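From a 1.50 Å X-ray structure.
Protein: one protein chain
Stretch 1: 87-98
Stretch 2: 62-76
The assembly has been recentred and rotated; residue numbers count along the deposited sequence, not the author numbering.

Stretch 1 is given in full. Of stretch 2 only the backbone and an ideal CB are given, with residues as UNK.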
ATOM      1  N   GLY A  87      -2.849 -24.552  12.899  1.00 24.57           N
ATOM      2  CA  GLY A  87      -2.902 -25.938  13.337  1.00 26.59           C
ATOM      3  C   GLY A  87      -1.623 -26.479  13.934  1.00 26.52           C
ATOM      4  O   GLY A  87      -1.641 -27.512  14.632  1.00 28.08           O
ATOM      5  N   ALA A  88      -0.497 -25.819  13.657  1.00 25.69           N
ATOM      6  CA  ALA A  88       0.808 -26.178  14.244  1.00 25.98           C
ATOM      7  C   ALA A  88       1.017 -25.487  15.597  1.00 26.81           C
ATOM      8  O   ALA A  88       2.084 -25.609  16.221  1.00 29.39           O
ATOM      9  CB  ALA A  88       1.938 -25.791  13.298  1.00 25.07           C
ATOM     10  N   GLY A  89       0.035 -24.724  16.031  1.00 27.26           N
ATOM     11  CA  GLY A  89       0.058 -24.087  17.339  1.00 27.25           C
ATOM     12  C   GLY A  89       0.588 -22.679  17.362  1.00 26.81           C
ATOM     13  O   GLY A  89       0.758 -22.088  18.423  1.00 28.03           O
ATOM     14  N   VAL A  90       0.774 -22.100  16.174  1.00 23.46           N
ATOM     15  CA  VAL A  90       1.292 -20.733  16.067  1.00 22.27           C
ATOM     16  C   VAL A  90       0.112 -19.766  16.141  1.00 22.52           C
ATOM     17  O   VAL A  90      -0.894 -19.959  15.468  1.00 24.39           O
ATOM     18  CB  VAL A  90       2.065 -20.568  14.742  1.00 20.87           C
ATOM     19  CG1 VAL A  90       2.597 -19.150  14.599  1.00 19.78           C
ATOM     20  CG2 VAL A  90       3.207 -21.559  14.663  1.00 21.11           C
ATOM     21  N   THR A  91       0.268 -18.728  16.939  1.00 21.59           N
ATOM     22  CA  THR A  91      -0.688 -17.642  17.035  1.00 21.70           C
ATOM     23  C   THR A  91      -0.615 -16.792  15.771  1.00 19.92           C
ATOM     24  O   THR A  91       0.453 -16.336  15.365  1.00 19.24           O
ATOM     25  CB  THR A  91      -0.417 -16.743  18.270  1.00 23.08           C
ATOM     26  OG1 THR A  91      -0.554 -17.571  19.452  1.00 24.91           O
ATOM     27  CG2 THR A  91      -1.399 -15.519  18.349  1.00 23.69           C
ATOM     28  N   VAL A  92      -1.765 -16.541  15.170  1.00 20.02           N
ATOM     29  CA  VAL A  92      -1.838 -15.733  13.991  1.00 19.76           C
ATOM     30  C   VAL A  92      -2.838 -14.625  14.322  1.00 19.92           C
ATOM     31  O   VAL A  92      -4.029 -14.907  14.657  1.00 21.70           O
ATOM     32  CB  VAL A  92      -2.324 -16.514  12.765  1.00 20.82           C
ATOM     33  CG1 VAL A  92      -2.522 -15.586  11.591  1.00 21.49           C
ATOM     34  CG2 VAL A  92      -1.403 -17.669  12.406  1.00 20.36           C
ATOM     35  N   THR A  93      -2.389 -13.384  14.312  1.00 18.43           N
ATOM     36  CA  THR A  93      -3.235 -12.234  14.596  1.00 18.99           C
ATOM     37  C   THR A  93      -3.407 -11.496  13.293  1.00 17.90           C
ATOM     38  O   THR A  93      -2.451 -11.055  12.657  1.00 16.33           O
ATOM     39  CB  THR A  93      -2.599 -11.399  15.699  1.00 19.53           C
ATOM     40  OG1 THR A  93      -2.453 -12.250  16.873  1.00 21.69           O
ATOM     41  CG2 THR A  93      -3.399 -10.154  16.017  1.00 20.47           C
ATOM     42  N   THR A  94      -4.671 -11.315  12.908  1.00 18.27           N
ATOM     43  CA  THR A  94      -5.027 -10.786  11.627  1.00 19.14           C
ATOM     44  C   THR A  94      -5.535  -9.363  11.753  1.00 18.96           C
ATOM     45  O   THR A  94      -6.259  -9.036  12.701  1.00 19.72           O
ATOM     46  CB  THR A  94      -6.041 -11.723  10.949  1.00 20.17           C
ATOM     47  OG1 THR A  94      -5.448 -13.017  10.834  1.00 20.99           O
ATOM     48  CG2 THR A  94      -6.352 -11.296   9.593  1.00 20.52           C
ATOM     49  N   PHE A  95      -5.157  -8.514  10.808  1.00 18.39           N
ATOM     50  CA  PHE A  95      -5.503  -7.093  10.821  1.00 19.56           C
ATOM     51  C   PHE A  95      -6.517  -6.800   9.728  1.00 22.19           C
ATOM     52  O   PHE A  95      -6.596  -7.508   8.731  1.00 25.96           O
ATOM     53  CB  PHE A  95      -4.188  -6.267  10.682  1.00 19.22           C
ATOM     54  CG  PHE A  95      -3.322  -6.388  11.893  1.00 19.99           C
ATOM     55  CD1 PHE A  95      -2.495  -7.485  12.070  1.00 19.20           C
ATOM     56  CD2 PHE A  95      -3.358  -5.443  12.904  1.00 22.56           C
ATOM     57  CE1 PHE A  95      -1.739  -7.682  13.228  1.00 20.89           C
ATOM     58  CE2 PHE A  95      -2.620  -5.635  14.066  1.00 23.48           C
ATOM     59  CZ  PHE A  95      -1.784  -6.739  14.228  1.00 23.41           C
ATOM     60  N   ASP A  96      -7.273  -5.724   9.882  1.00 24.16           N
ATOM     61  CA  ASP A  96      -8.200  -5.337   8.817  1.00 27.07           C
ATOM     62  C   ASP A  96      -7.528  -4.299   7.938  1.00 26.10           C
ATOM     63  O   ASP A  96      -6.483  -3.764   8.282  1.00 24.22           O
ATOM     64  CB  ASP A  96      -9.510  -4.771   9.358  1.00 30.61           C
ATOM     65  CG  ASP A  96     -10.278  -5.761  10.183  1.00 35.04           C
ATOM     66  OD1 ASP A  96     -10.641  -6.863   9.679  1.00 36.52           O
ATOM     67  OD2 ASP A  96     -10.527  -5.412  11.354  1.00 38.05           O
ATOM     68  N   GLU A  97      -8.126  -4.086   6.782  1.00 25.26           N
ATOM     69  CA  GLU A  97      -7.697  -3.095   5.823  1.00 22.78           C
ATOM     70  C   GLU A  97      -8.952  -2.379   5.315  1.00 24.48           C
ATOM     71  O   GLU A  97      -9.818  -3.007   4.669  1.00 26.13           O
ATOM     72  CB  GLU A  97      -6.975  -3.721   4.646  1.00 22.83           C
ATOM     73  CG  GLU A  97      -6.594  -2.647   3.656  1.00 21.95           C
ATOM     74  CD  GLU A  97      -5.651  -1.620   4.271  1.00 21.57           C
ATOM     75  OE1 GLU A  97      -4.445  -1.975   4.356  1.00 21.08           O
ATOM     76  OE2 GLU A  97      -6.069  -0.489   4.620  1.00 19.75           O
ATOM     77  N   ARG A  98      -9.057  -1.101   5.646  1.00 20.69           N
ATOM     78  CA  ARG A  98     -10.164  -0.298   5.174  1.00 20.53           C
ATOM     79  C   ARG A  98      -9.754   0.887   4.291  1.00 19.00           C
ATOM     80  O   ARG A  98     -10.579   1.723   3.883  1.00 18.24           O
ATOM     81  CB  ARG A  98     -10.909   0.187   6.369  1.00 21.59           C
ATOM     82  CG  ARG A  98     -11.117  -0.961   7.367  1.00 23.51           C
ATOM     83  CD  ARG A  98     -12.353  -0.753   8.105  1.00 24.13           C
ATOM     84  NE  ARG A  98     -12.638  -1.830   9.067  1.00 23.64           N
ATOM     85  CZ  ARG A  98     -13.650  -2.674   8.995  1.00 24.24           C
ATOM     86  NH1 ARG A  98     -14.537  -2.625   8.012  1.00 26.00           N
ATOM     87  NH2 ARG A  98     -13.805  -3.550   9.967  1.00 24.26           N
ATOM     88  N   UNK A  62       7.100 -21.079   6.077  1.00 13.78           N
ATOM     89  CA  UNK A  62       6.817 -20.217   7.213  1.00 12.78           C
ATOM     90  C   UNK A  62       7.092 -20.929   8.533  1.00 13.14           C
ATOM     91  O   UNK A  62       7.822 -20.427   9.403  1.00 12.12           O
ATOM     92  CB  UNK A  62       5.364 -19.739   7.165  1.00 12.78           C
ATOM     93  N   UNK A  63       6.559 -22.136   8.689  1.00 13.05           N
ATOM     94  CA  UNK A  63       6.796 -22.880   9.936  1.00 13.63           C
ATOM     95  C   UNK A  63       8.224 -23.257  10.142  1.00 13.40           C
ATOM     96  O   UNK A  63       8.666 -23.411  11.273  1.00 13.92           O
ATOM     97  CB  UNK A  63       5.945 -24.151   9.967  1.00 13.63           C
ATOM     98  N   UNK A  64       8.981 -23.441   9.062  1.00 13.34           N
ATOM     99  CA  UNK A  64      10.391 -23.780   9.214  1.00 13.71           C
ATOM    100  C   UNK A  64      11.209 -22.672   9.884  1.00 13.09           C
ATOM    101  O   UNK A  64      12.312 -22.932  10.392  1.00 13.58           O
ATOM    102  CB  UNK A  64      10.990 -24.099   7.843  1.00 13.71           C
ATOM    103  N   UNK A  65      10.655 -21.458   9.916  1.00 13.56           N
ATOM    104  CA  UNK A  65      11.286 -20.384  10.593  1.00 13.22           C
ATOM    105  C   UNK A  65      10.927 -20.308  12.084  1.00 13.90           C
ATOM    106  O   UNK A  65      11.317 -19.357  12.794  1.00 13.29           O
ATOM    107  CB  UNK A  65      10.921 -19.074   9.891  1.00 13.22           C
ATOM    108  N   UNK A  66      10.218 -21.320  12.576  1.00 13.62           N
ATOM    109  CA  UNK A  66       9.885 -21.419  14.004  1.00 13.86           C
ATOM    110  C   UNK A  66       9.266 -20.166  14.617  1.00 13.07           C
ATOM    111  O   UNK A  66       9.734 -19.646  15.618  1.00 13.13           O
ATOM    112  CB  UNK A  66      11.151 -21.768  14.789  1.00 13.86           C
ATOM    113  N   UNK A  67       8.183 -19.665  14.020  1.00 15.58           N
ATOM    114  CA  UNK A  67       7.585 -18.477  14.626  1.00 15.32           C
ATOM    115  C   UNK A  67       6.888 -18.780  15.925  1.00 15.61           C
ATOM    116  O   UNK A  67       6.319 -19.848  16.086  1.00 16.54           O
ATOM    117  CB  UNK A  67       6.593 -17.830  13.657  1.00 15.32           C
ATOM    118  N   UNK A  68       6.865 -17.801  16.827  1.00 15.83           N
ATOM    119  CA  UNK A  68       5.961 -17.777  17.964  1.00 16.93           C
ATOM    120  C   UNK A  68       4.679 -17.008  17.658  1.00 16.28           C
ATOM    121  O   UNK A  68       3.637 -17.220  18.301  1.00 16.91           O
ATOM    122  CB  UNK A  68       6.663 -17.161  19.176  1.00 16.93           C
ATOM    123  N   UNK A  69       4.773 -16.086  16.691  1.00 15.00           N
ATOM    124  CA  UNK A  69       3.640 -15.218  16.352  1.00 15.33           C
ATOM    125  C   UNK A  69       3.727 -14.813  14.901  1.00 14.57           C
ATOM    126  O   UNK A  69       4.802 -14.546  14.428  1.00 13.48           O
ATOM    127  CB  UNK A  69       3.604 -13.979  17.248  1.00 15.33           C
ATOM    128  N   UNK A  70       2.585 -14.732  14.227  1.00 14.78           N
ATOM    129  CA  UNK A  70       2.448 -14.223  12.891  1.00 14.82           C
ATOM    130  C   UNK A  70       1.468 -13.042  12.945  1.00 15.02           C
ATOM    131  O   UNK A  70       0.356 -13.190  13.431  1.00 15.57           O
ATOM    132  CB  UNK A  70       1.975 -15.315  11.929  1.00 14.82           C
ATOM    133  N   UNK A  71       1.888 -11.899  12.448  1.00 15.27           N
ATOM    134  CA  UNK A  71       1.040 -10.766  12.220  1.00 15.56           C
ATOM    135  C   UNK A  71       0.678 -10.770  10.766  1.00 14.97           C
ATOM    136  O   UNK A  71       1.558 -10.692   9.912  1.00 14.45           O
ATOM    137  CB  UNK A  71       1.712  -9.455  12.634  1.00 15.56           C
ATOM    138  N   UNK A  72      -0.616 -10.895  10.482  1.00 14.89           N
ATOM    139  CA  UNK A  72      -1.072 -11.108   9.130  1.00 15.47           C
ATOM    140  C   UNK A  72      -2.033 -10.072   8.645  1.00 15.69           C
ATOM    141  O   UNK A  72      -3.019  -9.728   9.331  1.00 15.06           O
ATOM    142  CB  UNK A  72      -1.721 -12.488   9.013  1.00 15.47           C
ATOM    143  N   UNK A  73      -1.769  -9.584   7.453  1.00 16.33           N
ATOM    144  CA  UNK A  73      -2.653  -8.598   6.851  1.00 18.56           C
ATOM    145  C   UNK A  73      -3.920  -9.317   6.432  1.00 19.94           C
ATOM    146  O   UNK A  73      -3.972 -10.565   6.305  1.00 20.59           O
ATOM    147  CB  UNK A  73      -1.992  -7.894   5.664  1.00 18.56           C
ATOM    148  N   UNK A  74      -4.898  -8.488   6.087  1.00 22.00           N
ATOM    149  CA  UNK A  74      -6.180  -8.963   5.577  1.00 23.39           C
ATOM    150  C   UNK A  74      -6.008  -9.821   4.322  1.00 24.78           C
ATOM    151  O   UNK A  74      -6.784 -10.721   4.080  1.00 25.65           O
ATOM    152  CB  UNK A  74      -7.097  -7.776   5.276  1.00 23.39           C
ATOM    153  N   UNK A  75      -4.972  -9.543   3.553  1.00 24.49           N
ATOM    154  CA  UNK A  75      -4.709 -10.198   2.272  1.00 27.36           C
ATOM    155  C   UNK A  75      -3.961 -11.555   2.386  1.00 26.13           C
ATOM    156  O   UNK A  75      -3.880 -12.346   1.421  1.00 26.49           O
ATOM    157  CB  UNK A  75      -3.896  -9.247   1.392  1.00 27.36           C
ATOM    158  N   UNK A  76      -3.430 -11.866   3.571  1.00 24.65           N
ATOM    159  CA  UNK A  76      -2.630 -13.088   3.768  1.00 22.76           C
ATOM    160  C   UNK A  76      -3.422 -14.379   3.498  1.00 22.38           C
ATOM    161  O   UNK A  76      -4.523 -14.523   3.970  1.00 23.58           O
ATOM    162  CB  UNK A  76      -2.086 -13.119   5.198  1.00 22.76           C
TER

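Positions 62 and 63 lie in a helix. At 62 the CA-to-CB bond points toward stretch 1, but nothing there lies within 5.5 Å of the ideal CB, so the choice is wide; the residue is Leu-62. Position 63 also points toward stretch 1, where Ala-88 CB and the methyls of Val-90 offer an apolar surface too distant for a short side chain. A longer aliphatic one, leucine or methionine for example, would suit. Leu-63 fills the gap, its CD1 3.8 Å from Ala-88 CB and its CD2 3.6 Å from Val-90 CG2.

Positions 64 and 65 meet nothing of stretch 1, so almost any residue would do; they hold Ser-64 and Leu-65. At 66, also free of contacts, phi and psi are 51° and 54°, a left-handed conformation that glycine or asparagine adopts most readily, yet Arg-66 occupies it.

At 67 the ideal CB lies 4.3 Å from Val-90 CG1, and phi of -72° admits proline as well as small apolar residues. Pro-67 places its CG 3.9 Å from Val-90 CG1. Position 68 points away, so polar residues are acceptable; Asp-68 serves through its backbone, its O accepting from a water that in turn accepts from Thr-91 N.

Positions 69 to 72 form a strand parallel to the one that ends at Thr-94, bonded through Thr-91 O to the N of 70, the O of 70 to Thr-93 N, Thr-93 O to the N of 72 and the O of 72 to Phe-95 N. Side chains alternate between faces. Position 69 shares its face with Thr-91 and Thr-93, and many residues would fit; Leu-69 brings CD1 to 3.7 Å from Thr-91 CG2. On the other face, 70 lies near Val-90 and Val-92, favouring a beta-branched aliphatic residue. Val-70 CG2 is 3.9 Å from Val-90 CG1. Position 71 faces the Phe-95 ring, which suits an apolar residue; Leu-71 CB packs 4.0 Å from Phe-95 CE1. Position 72 has Val-92 CG1 and Thr-94 OG1 close by, so alanine or serine is comfortable. Ala-72 CB sits 4.1 Å from Val-92 CG1.

Position 73 points away and opens a type I turn, where serine, aspartate or asparagine is common; it is Ser-73. At 74 the ideal CB is 3.5 Å from Phe-95 O and 4.1 Å from Glu-97 CB, favouring a small residue, here Ala-74. Position 75 starts sideways; the carboxylate of Glu-97 would welcome a basic or neutral polar partner. Glu-75 is deposited instead, and one water donates to both Glu-75 OE1 and Glu-97 OE1. At 76 CB points toward stretch 1 but nothing of it lies within 5.5 Å, so many residues would do; it is Ala-76.

Stretch 2 62-76: LLSLRPDLVLASAEA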
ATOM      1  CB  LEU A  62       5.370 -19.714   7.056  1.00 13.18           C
ATOM      2  CG  LEU A  62       4.924 -18.626   8.022  1.00 12.94           C
ATOM      3  CD1 LEU A  62       3.670 -17.921   7.488  1.00 13.16           C
ATOM      4  CD2 LEU A  62       4.624 -19.173   9.428  1.00 13.35           C
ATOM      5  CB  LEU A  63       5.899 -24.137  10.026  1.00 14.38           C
ATOM      6  CG  LEU A  63       4.420 -23.794  10.192  1.00 15.17           C
ATOM      7  CD1 LEU A  63       3.548 -25.003   9.915  1.00 16.05           C
ATOM      8  CD2 LEU A  63       4.133 -23.187  11.545  1.00 14.74           C
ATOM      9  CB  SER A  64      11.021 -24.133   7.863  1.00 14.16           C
ATOM     10  OG  SER A  64      11.367 -23.007   7.096  1.00 14.29           O
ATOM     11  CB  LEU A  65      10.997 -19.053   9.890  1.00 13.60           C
ATOM     12  CG  LEU A  65      11.441 -18.965   8.446  1.00 13.07           C
ATOM     13  CD1 LEU A  65      11.005 -17.630   7.862  1.00 13.09           C
ATOM     14  CD2 LEU A  65      12.951 -19.161   8.353  1.00 13.33           C
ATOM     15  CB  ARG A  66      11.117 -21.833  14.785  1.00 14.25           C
ATOM     16  CG  ARG A  66      11.716 -23.131  14.273  1.00 15.52           C
ATOM     17  CD  ARG A  66      12.983 -23.560  14.999  1.00 16.90           C
ATOM     18  NE  ARG A  66      14.039 -22.636  14.688  1.00 18.67           N
ATOM     19  CZ  ARG A  66      14.474 -21.662  15.472  1.00 19.78           C
ATOM     20  NH1 ARG A  66      13.998 -21.524  16.682  1.00 23.12           N
ATOM     21  NH2 ARG A  66      15.397 -20.845  15.008  1.00 22.39           N
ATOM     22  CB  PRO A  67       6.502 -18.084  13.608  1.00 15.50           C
ATOM     23  CG  PRO A  67       6.142 -19.390  12.952  1.00 16.01           C
ATOM     24  CD  PRO A  67       7.462 -20.091  12.804  1.00 16.05           C
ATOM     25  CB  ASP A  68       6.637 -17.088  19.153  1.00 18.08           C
ATOM     26  CG  ASP A  68       7.849 -17.821  19.616  1.00 19.45           C
ATOM     27  OD1 ASP A  68       7.790 -19.101  19.768  1.00 20.69           O
ATOM     28  OD2 ASP A  68       8.938 -17.221  19.741  1.00 19.28           O
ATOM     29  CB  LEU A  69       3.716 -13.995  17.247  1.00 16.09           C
ATOM     30  CG  LEU A  69       2.748 -12.838  17.003  1.00 16.93           C
ATOM     31  CD1 LEU A  69       1.307 -13.265  17.216  1.00 18.14           C
ATOM     32  CD2 LEU A  69       3.099 -11.649  17.895  1.00 17.86           C
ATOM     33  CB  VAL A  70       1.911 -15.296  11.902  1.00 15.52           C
ATOM     34  CG1 VAL A  70       1.607 -14.682  10.551  1.00 15.58           C
ATOM     35  CG2 VAL A  70       2.843 -16.496  11.803  1.00 15.59           C
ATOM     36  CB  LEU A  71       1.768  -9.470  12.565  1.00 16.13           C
ATOM     37  CG  LEU A  71       2.417  -9.437  13.961  1.00 17.59           C
ATOM     38  CD1 LEU A  71       3.251  -8.135  14.084  1.00 18.52           C
ATOM     39  CD2 LEU A  71       1.403  -9.613  15.031  1.00 18.96           C
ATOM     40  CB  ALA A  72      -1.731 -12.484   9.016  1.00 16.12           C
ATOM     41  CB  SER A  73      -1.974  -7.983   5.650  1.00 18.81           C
ATOM     42  OG  SER A  73      -1.873  -8.980   4.686  1.00 20.56           O
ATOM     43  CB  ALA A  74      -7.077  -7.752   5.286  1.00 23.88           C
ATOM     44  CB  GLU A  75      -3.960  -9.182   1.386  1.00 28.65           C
ATOM     45  CG  GLU A  75      -4.756  -7.881   1.120  1.00 31.53           C
ATOM     46  CD  GLU A  75      -4.433  -6.664   2.023  1.00 33.21           C
ATOM     47  OE1 GLU A  75      -3.808  -6.783   3.090  1.00 32.47           O
ATOM     48  OE2 GLU A  75      -4.831  -5.528   1.663  1.00 34.82           O
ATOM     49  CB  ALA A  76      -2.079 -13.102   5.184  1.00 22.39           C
TER
HETATM   50  O   HOH W   1       2.330 -19.126  18.993  1.00 33.08           O
HETATM   51  O   HOH W   2      -4.371  -5.588   7.307  1.00 22.88           O
HETATM   52  O   HOH W   3      -3.632  -4.549   4.938  1.00 24.24           O
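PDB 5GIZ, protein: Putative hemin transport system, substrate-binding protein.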